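Local coordinates for dual specificity protein phosphatase 8 (PDB 4JMK), which probably dephosphorylates phosphotyrosine, phosphoserine and phosphothreonine in proteins and restrains mitogen-activated protein kinases, the deposited chain being its catalytic domain, at residues 19-22 against 23-27; 108-111 against 112-115; 114-117 against 118-122; 126-129 against 130-133. The protein carries 1 engineered substitution. All coordinates share one frame; numbering follows the deposited sequence.

Contact 1 of 4, residues 19-22 against 23-27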
# COMPACT_ATOMS: atom_id res chain seq x y z
N LEU A 19 4.18 15.17 1.71
CA LEU A 19 4.92 16.28 2.32
C LEU A 19 4.16 17.60 2.22
O LEU A 19 4.58 18.62 2.78
CB LEU A 19 6.31 16.42 1.70
CG LEU A 19 7.26 15.24 1.93
CD1 LEU A 19 8.61 15.48 1.25
CD2 LEU A 19 7.45 15.01 3.43
N ASN A 20 3.04 17.58 1.50
CA ASN A 20 2.18 18.75 1.38
C ASN A 20 1.28 18.85 2.61
O ASN A 20 0.20 18.24 2.63
CB ASN A 20 1.35 18.64 0.11
CG ASN A 20 0.56 19.90 -0.20
OD1 ASN A 20 0.02 20.55 0.69
ND2 ASN A 20 0.47 20.23 -1.48
N LYS A 21 1.70 19.61 3.62
CA LYS A 21 0.97 19.63 4.89
C LYS A 21 -0.49 20.02 4.71
O LYS A 21 -1.38 19.39 5.30
CB LYS A 21 1.63 20.58 5.91
CG LYS A 21 0.95 20.55 7.28
CD LYS A 21 1.75 21.32 8.32
CE LYS A 21 1.45 22.81 8.27
NZ LYS A 21 0.03 23.11 8.70
N ASP A 22 -0.74 21.02 3.88
CA ASP A 22 -2.11 21.47 3.65
C ASP A 22 -2.98 20.38 3.05
O ASP A 22 -4.12 20.21 3.46
CB ASP A 22 -2.12 22.71 2.76
CG ASP A 22 -1.48 23.91 3.43
OD1 ASP A 22 -1.35 23.88 4.68
OD2 ASP A 22 -1.10 24.85 2.71
N LEU A 23 -2.44 19.64 2.08
CA LEU A 23 -3.20 18.56 1.47
C LEU A 23 -3.52 17.48 2.49
O LEU A 23 -4.64 16.97 2.56
CB LEU A 23 -2.40 17.96 0.32
CG LEU A 23 -3.07 16.84 -0.46
CD1 LEU A 23 -4.28 17.37 -1.22
CD2 LEU A 23 -2.06 16.17 -1.40
N MET A 24 -2.51 17.12 3.29
CA MET A 24 -2.69 16.11 4.32
C MET A 24 -3.68 16.56 5.39
O MET A 24 -4.55 15.79 5.79
CB MET A 24 -1.34 15.74 4.95
CG MET A 24 -0.39 15.07 3.97
SD MET A 24 -0.83 13.33 3.68
CE MET A 24 -0.35 12.68 5.30
N THR A 25 -3.57 17.81 5.85
CA THR A 25 -4.50 18.29 6.88
C THR A 25 -5.90 18.48 6.31
O THR A 25 -6.90 18.20 6.99
CB THR A 25 -4.03 19.61 7.52
OG1 THR A 25 -3.90 20.62 6.52
CG2 THR A 25 -2.68 19.42 8.19
N GLN A 26 -5.98 18.96 5.07
CA GLN A 26 -7.24 19.15 4.35
C GLN A 26 -8.04 17.85 4.27
O GLN A 26 -9.27 17.85 4.34
CB GLN A 26 -6.93 19.64 2.93
CG GLN A 26 -8.10 19.87 1.99
CD GLN A 26 -7.63 20.29 0.60
OE1 GLN A 26 -6.48 20.68 0.42
NE2 GLN A 26 -8.52 20.21 -0.38
N ASN A 27 -7.33 16.73 4.13
CA ASN A 27 -7.98 15.43 3.98
C ASN A 27 -7.99 14.61 5.26
O ASN A 27 -8.39 13.44 5.25
CB ASN A 27 -7.30 14.62 2.87
CG ASN A 27 -7.63 15.15 1.50
OD1 ASN A 27 -8.64 14.76 0.91
ND2 ASN A 27 -6.80 16.06 0.99
O HOH W 1 -2.15 22.54 7.32
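Asn20 and Leu23 form a local N-cap contact at the start of the short surface helix 21-26 of the catalytic domain. Asn20 OD1 accepts from Leu23 N at 3.0 Å. The donor sits well above the carbonyl plane of the amide, 54° out of it, and not on a lone pair. With its CG anti to the backbone N (chi1 -172°), Asn20 folds its amide back over the first turn and against Leu23 CB. Asn20 O takes the next proton, from Met24 N at 3.0 Å.

Lys21 and Thr25 meet one turn apart. Lys21 CG touches Thr25 CG2 at 3.9 Å. Thr25 OG1 lies 3.1 Å from both Lys21 O and Asp22 O; which of them takes its proton is not settled. A water joins the outer ends of three side chains: it accepts from Lys21 NZ at 2.6 Å, donates to Asp22 OD1 and also binds Thr25 OG1. At the far end, Asn27 ND2 gives Leu23 O an almost straight bond of 2.8 Å. Asn27 N reaches the same oxygen from the opposite face.

The outer side of the helix is mostly exposed. Met24 turns inward, between Val18 of helix 15-18, Ile29 and Val32 of strand 29-34, and Phe44 in a loop. Leu23 rests on Leu3 and Asp17.

Contact 2 of 4, residues 108-111 against 112-115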
# COMPACT_ATOMS: atom_id res chain seq x y z
N GLY A 108 -10.55 -10.82 -0.97
CA GLY A 108 -10.45 -12.15 -1.55
C GLY A 108 -10.51 -12.04 -3.07
O GLY A 108 -11.00 -12.93 -3.77
N MET A 109 -10.00 -10.91 -3.56
CA MET A 109 -9.95 -10.59 -4.98
C MET A 109 -8.69 -11.20 -5.60
O MET A 109 -7.64 -11.28 -4.93
CB MET A 109 -9.88 -9.07 -5.11
CG MET A 109 -10.42 -8.54 -6.40
SD MET A 109 -10.59 -6.74 -6.38
CE MET A 109 -11.79 -6.56 -5.07
N SER A 110 -8.78 -11.61 -6.86
CA SER A 110 -7.62 -12.17 -7.56
C SER A 110 -6.63 -11.05 -7.82
O SER A 110 -7.00 -9.87 -7.76
CB SER A 110 -8.03 -12.80 -8.89
OG SER A 110 -8.31 -11.81 -9.87
N SER A 111 -5.37 -11.40 -8.09
CA SER A 111 -4.37 -10.37 -8.32
C SER A 111 -4.71 -9.55 -9.57
O SER A 111 -4.50 -8.34 -9.58
CB SER A 111 -2.96 -10.96 -8.39
OG SER A 111 -2.86 -11.97 -9.38
N ASP A 112 -5.26 -10.20 -10.60
CA ASP A 112 -5.75 -9.48 -11.78
C ASP A 112 -6.80 -8.42 -11.43
O ASP A 112 -6.72 -7.28 -11.89
CB ASP A 112 -6.35 -10.46 -12.80
CG ASP A 112 -5.33 -11.47 -13.34
OD1 ASP A 112 -4.17 -11.07 -13.56
OD2 ASP A 112 -5.68 -12.66 -13.57
N ASP A 113 -7.80 -8.81 -10.65
CA ASP A 113 -8.89 -7.89 -10.36
C ASP A 113 -8.42 -6.77 -9.42
O ASP A 113 -8.80 -5.60 -9.57
CB ASP A 113 -10.07 -8.65 -9.75
CG ASP A 113 -10.82 -9.48 -10.79
OD1 ASP A 113 -10.69 -9.20 -12.00
OD2 ASP A 113 -11.56 -10.41 -10.38
N ALA A 114 -7.57 -7.11 -8.45
CA ALA A 114 -7.08 -6.08 -7.53
C ALA A 114 -6.18 -5.08 -8.23
O ALA A 114 -6.25 -3.87 -7.96
CB ALA A 114 -6.35 -6.72 -6.36
N TYR A 115 -5.34 -5.56 -9.15
CA TYR A 115 -4.50 -4.68 -9.98
C TYR A 115 -5.40 -3.73 -10.77
O TYR A 115 -5.17 -2.52 -10.80
CB TYR A 115 -3.64 -5.55 -10.91
CG TYR A 115 -2.66 -4.85 -11.83
CD1 TYR A 115 -2.32 -3.51 -11.68
CD2 TYR A 115 -2.07 -5.56 -12.88
CE1 TYR A 115 -1.41 -2.90 -12.55
CE2 TYR A 115 -1.17 -4.96 -13.75
CZ TYR A 115 -0.84 -3.63 -13.57
OH TYR A 115 0.05 -3.04 -14.44
O HOH W 2 -11.41 -11.65 -8.08
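Ser110 OG accepts from Asp113 N at 3.1 Å, and this bond caps the start of helix 111-121. The hydroxyl sits between the backbone N and the carbonyl carbon of its own residue (chi1 74°). This torsion places OG beside the amide of Asp113. It also lies close to the Asp113 side chain, 3.5 Å from CG. Ser110 O accepts from Ala114 N at 2.9 Å, so this one residue takes up two amide protons of the first turn. Ser111 O continues the pattern with Tyr115 N.

Met109 crosses Asp113 at about a right angle, side chain against side chain, and Met109 CG meets Asp113 CB at 3.4 Å. Farther out, Met109 SD reaches Ala114 CB at 4.2 Å.

In the next shell, one water accepts from Ser110 N at 2.9 Å and donates to Asp113 OD2 at 2.6 Å. The other carboxylate oxygen, Asp113 OD1, forms a salt bridge with Arg116 NH2. Met109 also leans on Ile103, and Ala114 on Ile100 and Met104, all in helix 94-107.

Ser110 and Asp113 hold the positions of a capping box, although here the return bond runs through water. Met109 and Ala114 flank them as a hydrophobic staple. Together they make up the N-terminal cap of helix 111-121, where the chain turns from helix 94-107.

Contact 3 of 4, residues 114-117 against 118-122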
# COMPACT_ATOMS: atom_id res chain seq x y z
N ALA A 114 -7.57 -7.11 -8.45
CA ALA A 114 -7.08 -6.08 -7.53
C ALA A 114 -6.18 -5.08 -8.23
O ALA A 114 -6.25 -3.87 -7.96
CB ALA A 114 -6.35 -6.72 -6.36
N TYR A 115 -5.34 -5.56 -9.15
CA TYR A 115 -4.50 -4.68 -9.98
C TYR A 115 -5.40 -3.73 -10.77
O TYR A 115 -5.17 -2.52 -10.80
CB TYR A 115 -3.64 -5.55 -10.91
CG TYR A 115 -2.66 -4.85 -11.83
CD1 TYR A 115 -2.32 -3.51 -11.68
CD2 TYR A 115 -2.07 -5.56 -12.88
CE1 TYR A 115 -1.41 -2.90 -12.55
CE2 TYR A 115 -1.17 -4.96 -13.75
CZ TYR A 115 -0.84 -3.63 -13.57
OH TYR A 115 0.05 -3.04 -14.44
N ARG A 116 -6.43 -4.29 -11.40
CA ARG A 116 -7.34 -3.47 -12.20
C ARG A 116 -8.11 -2.46 -11.31
O ARG A 116 -8.35 -1.32 -11.73
CB ARG A 116 -8.32 -4.37 -12.97
CG ARG A 116 -9.18 -3.67 -14.01
CD ARG A 116 -10.12 -4.68 -14.66
NE ARG A 116 -10.91 -5.38 -13.65
CZ ARG A 116 -11.67 -6.45 -13.89
NH1 ARG A 116 -11.75 -6.96 -15.11
NH2 ARG A 116 -12.35 -7.01 -12.89
N PHE A 117 -8.48 -2.88 -10.10
CA PHE A 117 -9.19 -1.99 -9.17
C PHE A 117 -8.36 -0.74 -8.86
O PHE A 117 -8.87 0.39 -8.88
CB PHE A 117 -9.54 -2.74 -7.87
CG PHE A 117 -10.39 -1.95 -6.90
CD1 PHE A 117 -11.75 -2.19 -6.79
CD2 PHE A 117 -9.81 -0.99 -6.08
CE1 PHE A 117 -12.53 -1.47 -5.88
CE2 PHE A 117 -10.58 -0.27 -5.16
CZ PHE A 117 -11.93 -0.50 -5.07
N VAL A 118 -7.08 -0.94 -8.56
CA VAL A 118 -6.23 0.19 -8.22
C VAL A 118 -5.90 0.99 -9.46
O VAL A 118 -5.90 2.23 -9.45
CB VAL A 118 -4.96 -0.26 -7.52
CG1 VAL A 118 -4.05 0.95 -7.20
CG2 VAL A 118 -5.34 -1.01 -6.24
N LYS A 119 -5.64 0.28 -10.55
CA LYS A 119 -5.28 0.90 -11.83
C LYS A 119 -6.41 1.80 -12.35
O LYS A 119 -6.15 2.88 -12.89
CB LYS A 119 -4.94 -0.19 -12.84
CG LYS A 119 -4.65 0.30 -14.25
CD LYS A 119 -3.24 0.83 -14.37
CE LYS A 119 -2.86 1.07 -15.84
NZ LYS A 119 -1.59 1.82 -15.89
N ASP A 120 -7.65 1.36 -12.21
CA ASP A 120 -8.80 2.17 -12.60
C ASP A 120 -8.87 3.51 -11.87
O ASP A 120 -9.31 4.50 -12.44
CB ASP A 120 -10.12 1.42 -12.36
CG ASP A 120 -10.36 0.32 -13.36
OD1 ASP A 120 -11.20 -0.56 -13.06
OD2 ASP A 120 -9.72 0.32 -14.43
N ARG A 121 -8.45 3.53 -10.61
CA ARG A 121 -8.58 4.73 -9.78
C ARG A 121 -7.33 5.61 -9.85
O ARG A 121 -7.42 6.83 -9.71
CB ARG A 121 -8.92 4.33 -8.33
CG ARG A 121 -10.36 3.80 -8.19
CD ARG A 121 -10.55 2.82 -7.04
NE ARG A 121 -11.94 2.38 -6.96
CZ ARG A 121 -12.46 1.37 -7.66
NH1 ARG A 121 -11.71 0.68 -8.51
NH2 ARG A 121 -13.74 1.06 -7.53
N ARG A 122 -6.19 5.00 -10.10
CA ARG A 122 -4.94 5.73 -10.29
C ARG A 122 -4.24 5.21 -11.55
O ARG A 122 -3.33 4.39 -11.48
CB ARG A 122 -4.04 5.56 -9.04
CG ARG A 122 -2.79 6.43 -9.02
CD ARG A 122 -2.08 6.35 -7.66
NE ARG A 122 -0.80 7.06 -7.66
CZ ARG A 122 -0.66 8.36 -7.38
NH1 ARG A 122 -1.72 9.09 -7.08
NH2 ARG A 122 0.54 8.92 -7.40
O HOH W 3 0.01 -0.38 -15.52
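Val118 meets Ala114 one turn back in helix 111-121. Val118 N donates to Ala114 O at 3.1 Å, and its CG2 branch lies 3.5 Å from the same oxygen. The Val118 side chain also touches Ile100 and Ile103 of helix 94-107 and Leu12 of strand 10-13.

Lys119 N binds Tyr115 O, and Lys119 CB comes obliquely to the Tyr115 ring. The outer ends of these two side chains meet through one water, which accepts from Lys119 NZ at 2.7 Å and lies 2.9 Å from Tyr115 OH. The ammonium also donates to the backbone oxygens of Pro123 and Ile125.

Asp120 runs side by side with Arg116, its OD1 3.8 Å from Arg116 CG. Their charged ends do not touch; the partner of Arg116 is Asp113.

Arg121 lays its guanidinium flat on one face of Phe117. The two planes are 5° apart, and Arg121 CZ stands 3.4 Å from the ring centroid. An extended chain from CG to NE carries the group back along the helix. Arg121 NH1 then donates to Phe117 O at 2.9 Å, with that oxygen close to the guanidinium plane, at its edge. This bond fixes the rotation of the group over the ring.

Stack and bond together form an i to i+4 cation-pi pair in the last turns of the helix, beside strand 4-7 of the phosphatase sheet.

Contact 4 of 4, residues 126-129 against 130-133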
# COMPACT_ATOMS: atom_id res chain seq x y z
N SER A 126 2.24 1.92 -12.43
CA SER A 126 2.98 1.10 -13.38
C SER A 126 4.01 0.27 -12.63
O SER A 126 5.21 0.49 -12.80
CB SER A 126 3.69 1.99 -14.39
OG SER A 126 4.46 1.21 -15.30
N PRO A 127 3.54 -0.67 -11.79
CA PRO A 127 4.49 -1.38 -10.92
C PRO A 127 5.47 -2.20 -11.74
O PRO A 127 5.09 -2.80 -12.76
CB PRO A 127 3.59 -2.29 -10.07
CG PRO A 127 2.19 -1.72 -10.20
CD PRO A 127 2.16 -1.17 -11.61
N ASN A 128 6.73 -2.21 -11.33
CA ASN A 128 7.71 -2.98 -12.08
C ASN A 128 7.35 -4.46 -11.99
O ASN A 128 6.63 -4.90 -11.06
CB ASN A 128 9.12 -2.69 -11.59
CG ASN A 128 9.65 -3.78 -10.69
OD1 ASN A 128 10.49 -4.58 -11.10
ND2 ASN A 128 9.16 -3.81 -9.47
N PHE A 129 7.79 -5.22 -12.97
CA PHE A 129 7.34 -6.60 -13.11
C PHE A 129 7.72 -7.46 -11.90
O PHE A 129 7.00 -8.39 -11.54
CB PHE A 129 7.95 -7.21 -14.37
CG PHE A 129 7.43 -6.61 -15.64
CD1 PHE A 129 8.29 -6.31 -16.69
CD2 PHE A 129 6.07 -6.36 -15.80
CE1 PHE A 129 7.81 -5.76 -17.87
CE2 PHE A 129 5.59 -5.81 -16.97
CZ PHE A 129 6.46 -5.51 -18.01
N ASN A 130 8.88 -7.16 -11.32
CA ASN A 130 9.33 -7.88 -10.13
C ASN A 130 8.29 -7.80 -9.00
O ASN A 130 7.95 -8.81 -8.38
CB ASN A 130 10.70 -7.35 -9.71
CG ASN A 130 11.13 -7.83 -8.33
OD1 ASN A 130 11.13 -9.03 -8.05
ND2 ASN A 130 11.51 -6.89 -7.46
N PHE A 131 7.76 -6.60 -8.75
CA PHE A 131 6.73 -6.44 -7.71
C PHE A 131 5.41 -7.10 -8.09
O PHE A 131 4.75 -7.72 -7.25
CB PHE A 131 6.50 -4.95 -7.38
CG PHE A 131 7.70 -4.29 -6.76
CD1 PHE A 131 7.89 -2.92 -6.87
CD2 PHE A 131 8.64 -5.05 -6.06
CE1 PHE A 131 9.01 -2.31 -6.31
CE2 PHE A 131 9.76 -4.45 -5.48
CZ PHE A 131 9.94 -3.08 -5.61
N LEU A 132 5.02 -6.98 -9.36
CA LEU A 132 3.80 -7.64 -9.81
C LEU A 132 3.88 -9.17 -9.64
O LEU A 132 2.90 -9.81 -9.25
CB LEU A 132 3.50 -7.26 -11.27
CG LEU A 132 2.98 -5.85 -11.52
CD1 LEU A 132 2.77 -5.62 -13.01
CD2 LEU A 132 1.68 -5.62 -10.75
N GLY A 133 5.04 -9.75 -9.92
CA GLY A 133 5.24 -11.18 -9.71
C GLY A 133 5.14 -11.58 -8.25
O GLY A 133 4.61 -12.65 -7.92
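Gly133 N donates to Phe129 O at 2.9 Å, the shortest polar bond between 126-129 and 130-133. It belongs to the first turn of helix 129-148. Leu132 N donates to Asn128 O in the carbonyl plane, at 3.1 Å.

Asn128 is the N-cap. Its OD1 accepts from Asn130 N at 3.0 Å, a weak bond with an N-H...O angle of 141°. Asn128 OD1 also presses on Asn130 CB, at 3.1 Å. The other end of the amide stands over one face of the Phe131 ring. Asn128 ND2 is 3.0 Å from Phe131 CD1, above the ring but shifted toward its rim. The amide and ring planes are 89° apart, so the group stands upright on the ring. The first torsion, 101°, lies off the usual staggered values. ND2 also comes close to Phe131 N, another donor, so the assignment of the two amide ends calls for caution.

On another side of the turn Pro127 and Leu132 make a hydrophobic staple, with Pro127 CB 3.9 Å from Leu132 CG. The Phe129 ring offers its edge to Leu132 CD1. Asn130 turns its own amide elsewhere, with ND2 bonded to the backbone oxygens of Asn58 and Glu61.

Phe131 points inward. Its side chain is about 8 Å from that of the engineered Ser88, the predicted phosphocysteine position, and about 5 Å from a bound sulfate, probably from the crystallisation liquor. It packs on Arg94 and Thr97 of helix 94-107, while Pro127 and Leu132 rest against Tyr115 of helix 111-121.

Overall arrangement
All four contacts are local: contacts 1, 2 and 4 cap helix starts and contact 3 runs along a helix. Contact 1 comes first, at helix 21-26 near the N terminus. Contact 2 follows the sheet strands and helix 94-107 and starts helix 111-121. Contact 3 continues along that helix to its end and shares Ala114 and Tyr115 with contact 2. Contact 4 starts helix 129-148. None nests in or crosses another; contacts 2 and 3 merely overlap. Tyr115 OH packs against Pro127 CD and Leu132 CD1, both at 4.0 Å, and so ties contacts 2 and 3 to contact 4. Contact 1 stands apart, its centre about 30 Å from that of contact 2.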